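Local coordinates for protein alpha,alpha-trehalose-phosphate synthase (UDP-forming) (Burkholderia xenovorans, PDB 5V0T) that belongs to glycosyltransferase family 20, whose members have the two-domain GT-B architecture, and holds uridine-5'-diphosphate and 6-O-phosphono-alpha-D-glucopyranose in this model, at residues A149-A152 and R158-F161; R338-E341 and T345-L348. All coordinates share one frame; numbering follows the deposited sequence.

Contact 1: A149-A152 and R158-F161; sequences ALRA and RIGF
I159, on the strand, puts its terminal methyl CD1 between the side chains of L150 and R151 on the helix, and that carbon carries most of the contact. The apolar part is small. CD1 of L150 lies 3.9 Å from CD1 of I159, the two side chains meeting at a slant, and L150 CB stands 4.1 Å from the same methyl. On I159 the ethyl branch reaches the helix because CG1 sits beside the backbone N, opposite the carbonyl carbon (chi1 -45°). Around this pair, L150 also rests on A123 of helix 109-126 and on V155, while I159 touches I136 and V138 of strand 135-139.

The second kind of contact is aliphatic against guanidinium. CD1 of I159 lies over one face of the R151 group, 3.3 Å above its plane and displaced toward the rim, with NH1 of R151 3.4 Å from that carbon. CG1 of I159 lies beside NH2 and NH1 of R151, at 3.8 and 3.9 Å. The arginine chain bends at chi2 (-86°), which helps bring the flat group across the methyl from the opposite direction.

Polar bonds hold the guanidinium from outside the two segments: NH1 of R151 donates to the carbonyl oxygens of V155 and N157 in the connecting turn, and NH2 forms a salt bridge with D190. The same D190 carboxylate oxygen, OD2, accepts the backbone N-H of I159, tying arginine and strand to one acid.

Helix 146-152 and strand 159-162 are consecutive elements of a beta-alpha-beta unit that starts with strand 135-139, part of a Rossmann-like domain. The chemistry implies a division of labour: NH1 and NH2 of R151 bond within the guanidinium's rim, while its flat face, which donates no hydrogen bond along its normal, packs against the I159 methyl.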
loop_
_atom_site.group_PDB
_atom_site.type_symbol
_atom_site.label_atom_id
_atom_site.label_comp_id
_atom_site.label_asym_id
_atom_site.label_seq_id
_atom_site.Cartn_x
_atom_site.Cartn_y
_atom_site.Cartn_z
ATOM N N ALA A 149 4.438 -24.211 2.860
ATOM C CA ALA A 149 5.831 -24.613 3.051
ATOM C C ALA A 149 6.153 -24.855 4.520
ATOM O O ALA A 149 6.876 -25.803 4.856
ATOM C CB ALA A 149 6.764 -23.547 2.475
ATOM N N LEU A 150 5.657 -23.994 5.414
ATOM C CA LEU A 150 5.937 -24.183 6.836
ATOM C C LEU A 150 5.365 -25.509 7.321
ATOM O O LEU A 150 6.048 -26.292 7.999
ATOM C CB LEU A 150 5.362 -23.020 7.648
ATOM C CG LEU A 150 6.085 -21.680 7.559
ATOM C CD1 LEU A 150 5.228 -20.580 8.188
ATOM C CD2 LEU A 150 7.427 -21.787 8.277
ATOM N N ARG A 151 4.105 -25.777 6.971
ATOM C CA ARG A 151 3.457 -27.013 7.396
ATOM C C ARG A 151 4.207 -28.237 6.881
ATOM O O ARG A 151 4.367 -29.232 7.601
ATOM C CB ARG A 151 2.005 -27.031 6.907
ATOM C CG ARG A 151 1.129 -25.929 7.496
ATOM C CD ARG A 151 0.547 -26.362 8.836
ATOM N NE ARG A 151 -0.369 -25.380 9.420
ATOM C CZ ARG A 151 -0.105 -24.673 10.517
ATOM N NH1 ARG A 151 1.048 -24.832 11.153
ATOM N NH2 ARG A 151 -0.995 -23.804 10.980
ATOM N N ALA A 152 4.664 -28.186 5.633
ATOM C CA ALA A 152 5.443 -29.292 5.089
ATOM C C ALA A 152 6.741 -29.486 5.857
ATOM O O ALA A 152 7.251 -30.608 5.939
ATOM C CB ALA A 152 5.722 -29.048 3.605
ATOM N N ARG A 158 0.315 -21.503 15.012
ATOM C CA ARG A 158 -0.713 -20.750 14.294
ATOM C C ARG A 158 -0.059 -19.887 13.218
ATOM O O ARG A 158 0.999 -19.295 13.445
ATOM C CB ARG A 158 -1.507 -19.863 15.259
ATOM C CG ARG A 158 -2.348 -20.596 16.298
ATOM C CD ARG A 158 -3.395 -21.494 15.649
ATOM N NE ARG A 158 -4.766 -21.141 16.026
ATOM C CZ ARG A 158 -5.418 -21.648 17.070
ATOM N NH1 ARG A 158 -4.830 -22.535 17.859
ATOM N NH2 ARG A 158 -6.664 -21.267 17.326
ATOM N N ILE A 159 -0.673 -19.827 12.032
ATOM C CA ILE A 159 -0.123 -19.051 10.920
ATOM C C ILE A 159 -1.249 -18.249 10.279
ATOM O O ILE A 159 -2.210 -18.827 9.764
ATOM C CB ILE A 159 0.547 -19.922 9.841
ATOM C CG1 ILE A 159 1.452 -20.992 10.436
ATOM C CG2 ILE A 159 1.340 -19.053 8.850
ATOM C CD1 ILE A 159 1.833 -22.070 9.403
ATOM N N GLY A 160 -1.116 -16.928 10.282
ATOM C CA GLY A 160 -2.082 -16.094 9.602
ATOM C C GLY A 160 -1.456 -15.424 8.403
ATOM O O GLY A 160 -0.228 -15.349 8.304
ATOM N N PHE A 161 -2.291 -14.924 7.495
ATOM C CA PHE A 161 -1.852 -14.191 6.316
ATOM C C PHE A 161 -2.664 -12.912 6.206
ATOM O O PHE A 161 -3.884 -12.925 6.419
ATOM C CB PHE A 161 -2.045 -15.035 5.044
ATOM C CG PHE A 161 -1.589 -14.367 3.771
ATOM C CD1 PHE A 161 -0.236 -14.283 3.454
ATOM C CD2 PHE A 161 -2.514 -13.882 2.856
ATOM C CE1 PHE A 161 0.178 -13.702 2.281
ATOM C CE2 PHE A 161 -2.101 -13.298 1.673
ATOM C CZ PHE A 161 -0.755 -13.203 1.383
#

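Contact 2: R338-E341 and T345-L348; sequences RFAE and TPIL. With EDO (1,2-ethanediol), chain K.
P346 meets the end of helix 319-339 with its ring, touching F339 and A340 through neighbouring ring carbons. CD of P346 packs on A340, 3.7 Å from the A340 CA and 3.9 Å from its CB. CG of P346 lies 3.9 Å from the backbone N of A340 and reaches back along the helix end to F339, where it is 4.0 Å from CB. The proline thus leans on the base of the phenylalanine side chain and not on its aromatic ring. With CG of F339 opposite its own carbonyl carbon (chi1 -70°), that ring is carried away from P346 and packs against L295 and E296 of helix 284-297.

A340 is the first residue to leave helical backbone angles, so the proline sits where the helix gives way to the turn leading to the strand. Just before P346, the backbone N of T345 makes a nearly straight hydrogen bond (170°) to O2 of a 1,2-ethanediol, at 3.0 Å. CD2 of L348 touches C2 of the diol at 4.0 Å. This molecule, probably from the crystallisation liquor, is also hydrogen-bonded to S306 OG and R269 NH2.

Farther out, N336 of the helix accepts the backbone N-H of I347 through OD1, a link that holds the start of the strand to the last turns of the helix. Strand 305-310, helix 319-339 and strand 347-350 form a beta-alpha-beta unit, its two strands parallel neighbours and 347-350 an outermost strand of the six-stranded sheet.

Across the turn itself, the side-chain contacts are carbon against carbon; one polar link between helix and strand is the hydrogen bond from I347 N to N336 OD1, one turn back from A340.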
loop_
_atom_site.group_PDB
_atom_site.type_symbol
_atom_site.label_atom_id
_atom_site.label_comp_id
_atom_site.label_asym_id
_atom_site.label_seq_id
_atom_site.Cartn_x
_atom_site.Cartn_y
_atom_site.Cartn_z
ATOM N N ARG A 338 2.575 23.947 -21.740
ATOM C CA ARG A 338 1.373 24.639 -22.198
ATOM C C ARG A 338 0.991 25.794 -21.279
ATOM O O ARG A 338 0.461 26.801 -21.751
ATOM C CB ARG A 338 0.187 23.671 -22.287
ATOM C CG ARG A 338 0.259 22.593 -23.361
ATOM C CD ARG A 338 -1.027 21.770 -23.308
ATOM N NE ARG A 338 -2.162 22.576 -23.762
ATOM C CZ ARG A 338 -3.437 22.335 -23.463
ATOM N NH1 ARG A 338 -3.768 21.300 -22.700
ATOM N NH2 ARG A 338 -4.383 23.140 -23.944
ATOM N N PHE A 339 1.205 25.663 -19.981
ATOM C CA PHE A 339 0.630 26.603 -19.031
ATOM C C PHE A 339 1.638 27.413 -18.230
ATOM O O PHE A 339 1.242 28.392 -17.590
ATOM C CB PHE A 339 -0.310 25.857 -18.071
ATOM C CG PHE A 339 -1.573 25.383 -18.739
ATOM C CD1 PHE A 339 -2.615 26.270 -18.973
ATOM C CD2 PHE A 339 -1.697 24.076 -19.168
ATOM C CE1 PHE A 339 -3.768 25.858 -19.603
ATOM C CE2 PHE A 339 -2.867 23.650 -19.811
ATOM C CZ PHE A 339 -3.899 24.542 -20.016
ATOM N N ALA A 340 2.919 27.053 -18.251
ATOM C CA ALA A 340 3.916 27.779 -17.467
ATOM C C ALA A 340 4.016 29.249 -17.864
ATOM O O ALA A 340 3.704 29.649 -18.989
ATOM C CB ALA A 340 5.291 27.122 -17.611
ATOM N N GLU A 341 4.451 30.063 -16.903
ATOM C CA GLU A 341 4.827 31.444 -17.118
ATOM C C GLU A 341 6.239 31.603 -16.579
ATOM O O GLU A 341 6.776 30.694 -15.945
ATOM C CB GLU A 341 3.839 32.409 -16.434
ATOM C CG GLU A 341 2.380 32.161 -16.841
ATOM C CD GLU A 341 2.046 32.703 -18.227
ATOM O OE1 GLU A 341 0.892 32.526 -18.677
ATOM O OE2 GLU A 341 2.930 33.314 -18.872
ATOM N N THR A 345 5.742 27.389 -12.469
ATOM C CA THR A 345 5.824 26.019 -12.958
ATOM C C THR A 345 4.604 25.275 -12.434
ATOM O O THR A 345 4.498 25.056 -11.218
ATOM C CB THR A 345 7.117 25.331 -12.498
ATOM O OG1 THR A 345 8.244 26.049 -13.012
ATOM C CG2 THR A 345 7.173 23.881 -13.010
ATOM N N PRO A 346 3.646 24.908 -13.292
ATOM C CA PRO A 346 2.405 24.282 -12.786
ATOM C C PRO A 346 2.608 22.984 -12.017
ATOM O O PRO A 346 2.016 22.821 -10.937
ATOM C CB PRO A 346 1.593 24.055 -14.070
ATOM C CG PRO A 346 2.067 25.119 -14.993
ATOM C CD PRO A 346 3.542 25.265 -14.715
ATOM N N ILE A 347 3.395 22.041 -12.546
ATOM C CA ILE A 347 3.625 20.745 -11.897
ATOM C C ILE A 347 5.076 20.679 -11.428
ATOM O O ILE A 347 6.007 20.832 -12.229
ATOM C CB ILE A 347 3.296 19.562 -12.825
ATOM C CG1 ILE A 347 1.810 19.601 -13.230
ATOM C CG2 ILE A 347 3.650 18.222 -12.131
ATOM C CD1 ILE A 347 1.393 18.489 -14.212
ATOM N N LEU A 348 5.262 20.434 -10.133
ATOM C CA LEU A 348 6.576 20.242 -9.522
ATOM C C LEU A 348 6.732 18.739 -9.330
ATOM O O LEU A 348 6.195 18.156 -8.379
ATOM C CB LEU A 348 6.686 21.003 -8.198
ATOM C CG LEU A 348 6.271 22.470 -8.283
ATOM C CD1 LEU A 348 6.144 23.089 -6.892
ATOM C CD2 LEU A 348 7.284 23.240 -9.130
HETATM C C1 EDO K . 5.660 27.276 -7.585
HETATM O O1 EDO K . 4.396 27.954 -7.534
HETATM C C2 EDO K . 6.004 26.995 -9.044
HETATM O O2 EDO K . 6.456 28.202 -9.681
#

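How the contacts relate
Contacts 1 and 2 belong to different sheets, contact 1 to the mixed one and contact 2 to the parallel one. They lie on opposite sides of the chain's centre, their own centres 53 Å apart and their nearest atoms about 34 Å apart, so neither touches the other. This fits the two Rossmann-like domains of a GT-B enzyme. None of the residues meeting across either contact lines the 6-O-phosphono-alpha-D-glucopyranose pocket, and the contact centres are 23 Å (contact 1) and 30 Å (contact 2) from the centre of the chain.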